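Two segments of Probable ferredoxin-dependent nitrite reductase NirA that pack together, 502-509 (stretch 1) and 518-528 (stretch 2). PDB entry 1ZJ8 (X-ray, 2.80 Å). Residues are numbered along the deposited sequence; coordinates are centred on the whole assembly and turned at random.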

ATOM      1  N   GLU A 502      14.739  20.184   4.773  1.00 64.55           N
ATOM      2  CA  GLU A 502      14.195  18.849   4.526  1.00 62.70           C
ATOM      3  C   GLU A 502      15.300  17.795   4.377  1.00 60.93           C
ATOM      4  O   GLU A 502      16.251  17.975   3.616  1.00 60.79           O
ATOM      5  N   GLY A 503      15.165  16.714   5.147  1.00 58.88           N
ATOM      6  CA  GLY A 503      16.126  15.611   5.180  1.00 57.21           C
ATOM      7  C   GLY A 503      15.476  14.347   5.734  1.00 55.57           C
ATOM      8  O   GLY A 503      14.262  14.293   5.930  1.00 55.08           O
ATOM      9  N   PHE A 504      16.281  13.320   5.989  1.00 53.87           N
ATOM     10  CA  PHE A 504      15.757  11.987   6.277  1.00 52.67           C
ATOM     11  C   PHE A 504      16.507  11.313   7.430  1.00 51.48           C
ATOM     12  O   PHE A 504      17.726  11.453   7.567  1.00 50.86           O
ATOM     13  N   GLN A 505      15.744  10.610   8.265  1.00 50.55           N
ATOM     14  CA  GLN A 505      16.277   9.675   9.248  1.00 49.98           C
ATOM     15  C   GLN A 505      16.354   8.324   8.542  1.00 48.70           C
ATOM     16  O   GLN A 505      15.506   8.014   7.711  1.00 48.69           O
ATOM     17  N   VAL A 506      17.365   7.534   8.878  1.00 47.41           N
ATOM     18  CA  VAL A 506      17.730   6.340   8.128  1.00 46.85           C
ATOM     19  C   VAL A 506      17.465   5.058   8.916  1.00 46.07           C
ATOM     20  O   VAL A 506      17.930   4.907  10.043  1.00 45.96           O
ATOM     21  N   HIS A 507      16.726   4.130   8.318  1.00 45.25           N
ATOM     22  CA  HIS A 507      16.496   2.821   8.923  1.00 44.79           C
ATOM     23  C   HIS A 507      17.184   1.811   8.015  1.00 44.41           C
ATOM     24  O   HIS A 507      16.974   1.823   6.801  1.00 44.59           O
ATOM     25  N   LEU A 508      18.025   0.958   8.584  1.00 43.84           N
ATOM     26  CA  LEU A 508      18.799   0.028   7.779  1.00 43.46           C
ATOM     27  C   LEU A 508      18.474  -1.424   8.120  1.00 43.19           C
ATOM     28  O   LEU A 508      18.352  -1.782   9.293  1.00 43.20           O
ATOM     29  N   GLY A 509      18.331  -2.258   7.093  1.00 42.91           N
ATOM     30  CA  GLY A 509      18.264  -3.714   7.276  1.00 42.88           C
ATOM     31  C   GLY A 509      16.899  -4.348   7.563  1.00 42.65           C
ATOM     32  O   GLY A 509      16.830  -5.492   8.004  1.00 42.35           O
ATOM     33  N   PHE A 518      12.388  -5.398  11.742  1.00 50.84           N
ATOM     34  CA  PHE A 518      12.492  -4.015  11.293  1.00 51.57           C
ATOM     35  C   PHE A 518      13.947  -3.579  11.204  1.00 52.29           C
ATOM     36  O   PHE A 518      14.852  -4.275  11.679  1.00 51.99           O
ATOM     37  N   GLY A 519      14.166  -2.444  10.547  1.00 53.56           N
ATOM     38  CA  GLY A 519      15.511  -1.914  10.347  1.00 54.45           C
ATOM     39  C   GLY A 519      15.970  -1.177  11.586  1.00 55.28           C
ATOM     40  O   GLY A 519      15.137  -0.733  12.379  1.00 55.18           O
ATOM     41  N   ARG A 520      17.287  -1.050  11.755  1.00 56.34           N
ATOM     42  CA  ARG A 520      17.837  -0.334  12.900  1.00 57.22           C
ATOM     43  C   ARG A 520      18.064   1.137  12.555  1.00 57.92           C
ATOM     44  O   ARG A 520      18.385   1.492  11.418  1.00 57.83           O
ATOM     45  N   LYS A 521      17.862   1.978  13.559  1.00 59.06           N
ATOM     46  CA  LYS A 521      17.885   3.425  13.419  1.00 59.85           C
ATOM     47  C   LYS A 521      19.283   3.834  13.846  1.00 60.77           C
ATOM     48  O   LYS A 521      19.889   3.148  14.661  1.00 60.91           O
ATOM     49  N   LEU A 522      19.817   4.916  13.288  1.00 62.15           N
ATOM     50  CA  LEU A 522      21.171   5.340  13.647  1.00 63.11           C
ATOM     51  C   LEU A 522      21.170   6.573  14.538  1.00 64.24           C
ATOM     52  O   LEU A 522      20.267   7.417  14.480  1.00 64.38           O
ATOM     53  N   ARG A 523      22.232   6.658  15.338  1.00 65.75           N
ATOM     54  CA  ARG A 523      22.281   7.483  16.553  1.00 66.22           C
ATOM     55  C   ARG A 523      22.126   8.983  16.298  1.00 66.49           C
ATOM     56  O   ARG A 523      21.053   9.550  16.523  1.00 66.73           O
ATOM     57  N   GLN A 524      23.213   9.615  15.857  1.00 66.75           N
ATOM     58  CA  GLN A 524      23.225  11.036  15.504  1.00 66.63           C
ATOM     59  C   GLN A 524      23.392  11.007  13.994  1.00 66.46           C
ATOM     60  O   GLN A 524      24.522  11.014  13.483  1.00 66.53           O
ATOM     61  N   HIS A 525      22.254  10.920  13.300  1.00 65.98           N
ATOM     62  CA  HIS A 525      22.225  10.734  11.851  1.00 65.26           C
ATOM     63  C   HIS A 525      21.065  11.471  11.189  1.00 64.69           C
ATOM     64  O   HIS A 525      19.894  11.250  11.506  1.00 64.79           O
ATOM     65  N   LYS A 526      21.415  12.372  10.280  1.00 63.83           N
ATOM     66  CA  LYS A 526      20.453  13.040   9.428  1.00 63.19           C
ATOM     67  C   LYS A 526      21.068  13.043   8.030  1.00 62.15           C
ATOM     68  O   LYS A 526      22.263  13.294   7.884  1.00 62.02           O
ATOM     69  N   VAL A 527      20.263  12.725   7.018  1.00 61.03           N
ATOM     70  CA  VAL A 527      20.705  12.787   5.617  1.00 60.13           C
ATOM     71  C   VAL A 527      19.827  13.799   4.894  1.00 59.14           C
ATOM     72  O   VAL A 527      18.605  13.638   4.836  1.00 58.96           O
ATOM     73  N   THR A 528      20.440  14.851   4.365  1.00 57.97           N
ATOM     74  CA  THR A 528      19.681  15.863   3.655  1.00 57.34           C
ATOM     75  C   THR A 528      19.237  15.333   2.311  1.00 56.53           C
ATOM     76  O   THR A 528      19.901  14.488   1.710  1.00 56.37           O
TER

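The two stretches run antiparallel, and backbone hydrogen bonds hold them at both ends. Near one end Phe504 N donates to Val527 O (2.6 Å) and Val527 N donates to Phe504 O (2.9 Å); near the other, Leu508 N donates to Arg520 O (2.9 Å) and Arg520 N to Leu508 O (2.8 Å). Between these pairs stretch 2 loops outward, with Arg523 and Gln524 out of reach, and side chains fill part of the space where no backbone hydrogen bonds cross.

Leu508, Val506 and Val527 are covered most by the partner stretch, and all three are buried and aliphatic. Val506 is the one residue of stretch 1 whose CA-to-CB bond points toward stretch 2, into the region where the loop departs. With chi1 t, it places CG2 3.7 Å from CG2 of Val527, itself also t. Branching at CB suits both valines: it favours extended backbone and presents a broad apolar surface close to the main chain. His525, chi1 t, also points toward the other stretch, and its CD2 lies 4.0 Å from Val506 CB, so the closest approach of the imidazole to the valine is between carbon atoms.

Leu508 adopts m for chi1 and t for chi2, which carries its branched end to Leu522, also m and t; the two CD1 atoms are 4.0 Å apart. A leucine reaches farther from the backbone than a valine, and here that reach lets a strand residue meet one beyond the paired segment. Phe504, chi1 m, lies on the same sheet face as Val527, Leu508 and Arg520. Its ring edge is near Val527 O, while its bulk remains buried.

The face bearing His507 and Lys521 is more polar. His507, chi1 m, sets its CE1 3.7 Å from CE of Lys521, a contact with the aliphatic part of the lysine. Gln505 begins by pointing away, but its extended chain, t and t, brings OE1 to 3.4 Å from the same Lys521 CE. This too is a contact with carbon; the amide's hydrogen bonds are made elsewhere in the structure. A long lysine suits this exposed position, because its methylenes can lie against His507 and Gln505; no polar partner for its amine is found in stretch 1.

Glycines allow the backbones to come close. An ideal CB on Gly503 would lie 2.9 Å from Val527 O, and one on Gly519 would lie 2.9 Å from Leu508 O; both would clash. Gly509 has a positive phi, which by itself favours glycine.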

ATOM      1  CB  GLU A 502      13.194  18.852   3.344  1.00 62.71           C
ATOM      2  CG  GLU A 502      13.746  18.800   1.893  1.00 62.85           C
ATOM      3  CD  GLU A 502      12.667  18.386   0.865  1.00 62.51           C
ATOM      4  OE1 GLU A 502      11.682  19.132   0.666  1.00 61.39           O
ATOM      5  OE2 GLU A 502      12.795  17.301   0.260  1.00 61.97           O
ATOM      6  CB  PHE A 504      15.823  11.110   5.003  1.00 52.00           C
ATOM      7  CG  PHE A 504      15.005  11.648   3.847  1.00 51.87           C
ATOM      8  CD1 PHE A 504      15.559  12.546   2.934  1.00 51.33           C
ATOM      9  CD2 PHE A 504      13.682  11.285   3.689  1.00 50.88           C
ATOM     10  CE1 PHE A 504      14.809  13.064   1.889  1.00 50.67           C
ATOM     11  CE2 PHE A 504      12.938  11.802   2.646  1.00 51.36           C
ATOM     12  CZ  PHE A 504      13.508  12.696   1.746  1.00 50.74           C
ATOM     13  CB  GLN A 505      15.336   9.607  10.475  1.00 50.18           C
ATOM     14  CG  GLN A 505      15.856   8.809  11.719  1.00 51.01           C
ATOM     15  CD  GLN A 505      14.876   8.851  12.949  1.00 51.58           C
ATOM     16  OE1 GLN A 505      14.243   7.847  13.301  1.00 52.82           O
ATOM     17  NE2 GLN A 505      14.766  10.022  13.587  1.00 53.18           N
ATOM     18  CB  VAL A 506      19.233   6.419   7.782  1.00 46.93           C
ATOM     19  CG1 VAL A 506      19.761   5.125   7.141  1.00 46.92           C
ATOM     20  CG2 VAL A 506      19.470   7.626   6.874  1.00 47.72           C
ATOM     21  CB  HIS A 507      14.998   2.515   9.058  1.00 44.58           C
ATOM     22  CG  HIS A 507      14.243   3.473   9.942  1.00 44.76           C
ATOM     23  ND1 HIS A 507      13.655   3.088  11.131  1.00 44.86           N
ATOM     24  CD2 HIS A 507      13.956   4.792   9.797  1.00 44.61           C
ATOM     25  CE1 HIS A 507      13.057   4.128  11.688  1.00 44.17           C
ATOM     26  NE2 HIS A 507      13.223   5.174  10.898  1.00 44.76           N
ATOM     27  CB  LEU A 508      20.285   0.307   7.970  1.00 43.45           C
ATOM     28  CG  LEU A 508      20.769   1.618   7.338  1.00 43.55           C
ATOM     29  CD1 LEU A 508      22.008   2.141   8.040  1.00 43.53           C
ATOM     30  CD2 LEU A 508      21.057   1.433   5.857  1.00 43.71           C
ATOM     31  CB  PHE A 518      11.670  -3.110  12.193  1.00 51.26           C
ATOM     32  CG  PHE A 518      10.256  -3.564  12.319  1.00 51.29           C
ATOM     33  CD1 PHE A 518       9.415  -3.535  11.212  1.00 51.24           C
ATOM     34  CD2 PHE A 518       9.778  -4.076  13.525  1.00 51.31           C
ATOM     35  CE1 PHE A 518       8.108  -3.974  11.305  1.00 51.56           C
ATOM     36  CE2 PHE A 518       8.477  -4.525  13.636  1.00 51.44           C
ATOM     37  CZ  PHE A 518       7.631  -4.475  12.524  1.00 52.09           C
ATOM     38  CB  ARG A 520      19.090  -1.008  13.475  1.00 57.17           C
ATOM     39  CG  ARG A 520      20.058  -1.623  12.471  1.00 57.75           C
ATOM     40  CD  ARG A 520      21.397  -2.040  13.125  1.00 58.26           C
ATOM     41  NE  ARG A 520      22.176  -0.890  13.623  1.00 59.40           N
ATOM     42  CZ  ARG A 520      23.512  -0.830  13.726  1.00 59.58           C
ATOM     43  NH1 ARG A 520      24.297  -1.843  13.354  1.00 59.41           N
ATOM     44  NH2 ARG A 520      24.076   0.273  14.194  1.00 59.38           N
ATOM     45  CB  LYS A 521      16.821   4.047  14.331  1.00 59.73           C
ATOM     46  CG  LYS A 521      15.516   3.219  14.411  1.00 59.80           C
ATOM     47  CD  LYS A 521      14.555   3.700  15.494  1.00 59.70           C
ATOM     48  CE  LYS A 521      13.910   5.028  15.128  1.00 59.46           C
ATOM     49  NZ  LYS A 521      12.468   5.051  15.468  1.00 58.72           N
ATOM     50  CB  LEU A 522      22.064   5.521  12.411  1.00 63.39           C
ATOM     51  CG  LEU A 522      22.556   4.209  11.762  1.00 63.32           C
ATOM     52  CD1 LEU A 522      23.710   4.495  10.797  1.00 63.49           C
ATOM     53  CD2 LEU A 522      22.971   3.134  12.793  1.00 63.09           C
ATOM     54  CB  ARG A 523      23.602   7.181  17.302  1.00 66.50           C
ATOM     55  CG  ARG A 523      24.017   8.185  18.426  1.00 67.17           C
ATOM     56  CD  ARG A 523      25.157   7.638  19.321  1.00 67.97           C
ATOM     57  NE  ARG A 523      26.019   6.686  18.601  1.00 69.47           N
ATOM     58  CZ  ARG A 523      26.793   5.754  19.169  1.00 69.61           C
ATOM     59  NH1 ARG A 523      26.874   5.620  20.497  1.00 70.45           N
ATOM     60  NH2 ARG A 523      27.514   4.952  18.390  1.00 70.11           N
ATOM     61  CB  GLN A 524      24.379  11.814  16.185  1.00 66.92           C
ATOM     62  CG  GLN A 524      24.568  13.279  15.672  1.00 67.30           C
ATOM     63  CD  GLN A 524      26.003  13.834  15.830  1.00 67.24           C
ATOM     64  OE1 GLN A 524      26.634  13.678  16.883  1.00 68.75           O
ATOM     65  NE2 GLN A 524      26.500  14.511  14.786  1.00 66.13           N
ATOM     66  CB  HIS A 525      22.130   9.240  11.539  1.00 65.46           C
ATOM     67  CG  HIS A 525      22.725   8.853  10.225  1.00 66.31           C
ATOM     68  ND1 HIS A 525      23.568   9.682   9.512  1.00 66.68           N
ATOM     69  CD2 HIS A 525      22.635   7.703   9.512  1.00 66.73           C
ATOM     70  CE1 HIS A 525      23.952   9.070   8.405  1.00 66.51           C
ATOM     71  NE2 HIS A 525      23.401   7.867   8.383  1.00 67.19           N
ATOM     72  CB  LYS A 526      20.181  14.475   9.919  1.00 63.56           C
ATOM     73  CG  LYS A 526      19.403  14.594  11.262  1.00 64.02           C
ATOM     74  CD  LYS A 526      19.662  15.973  11.938  1.00 64.15           C
ATOM     75  CE  LYS A 526      18.696  16.278  13.105  1.00 64.12           C
ATOM     76  NZ  LYS A 526      18.542  17.744  13.421  1.00 63.57           N
ATOM     77  CB  VAL A 527      20.617  11.411   4.897  1.00 60.07           C
ATOM     78  CG1 VAL A 527      20.952  11.559   3.412  1.00 59.92           C
ATOM     79  CG2 VAL A 527      21.549  10.393   5.544  1.00 60.01           C
ATOM     80  CB  THR A 528      20.505  17.107   3.425  1.00 57.41           C
ATOM     81  OG1 THR A 528      21.856  16.721   3.146  1.00 57.39           O
ATOM     82  CG2 THR A 528      20.463  18.005   4.657  1.00 57.19           C
TER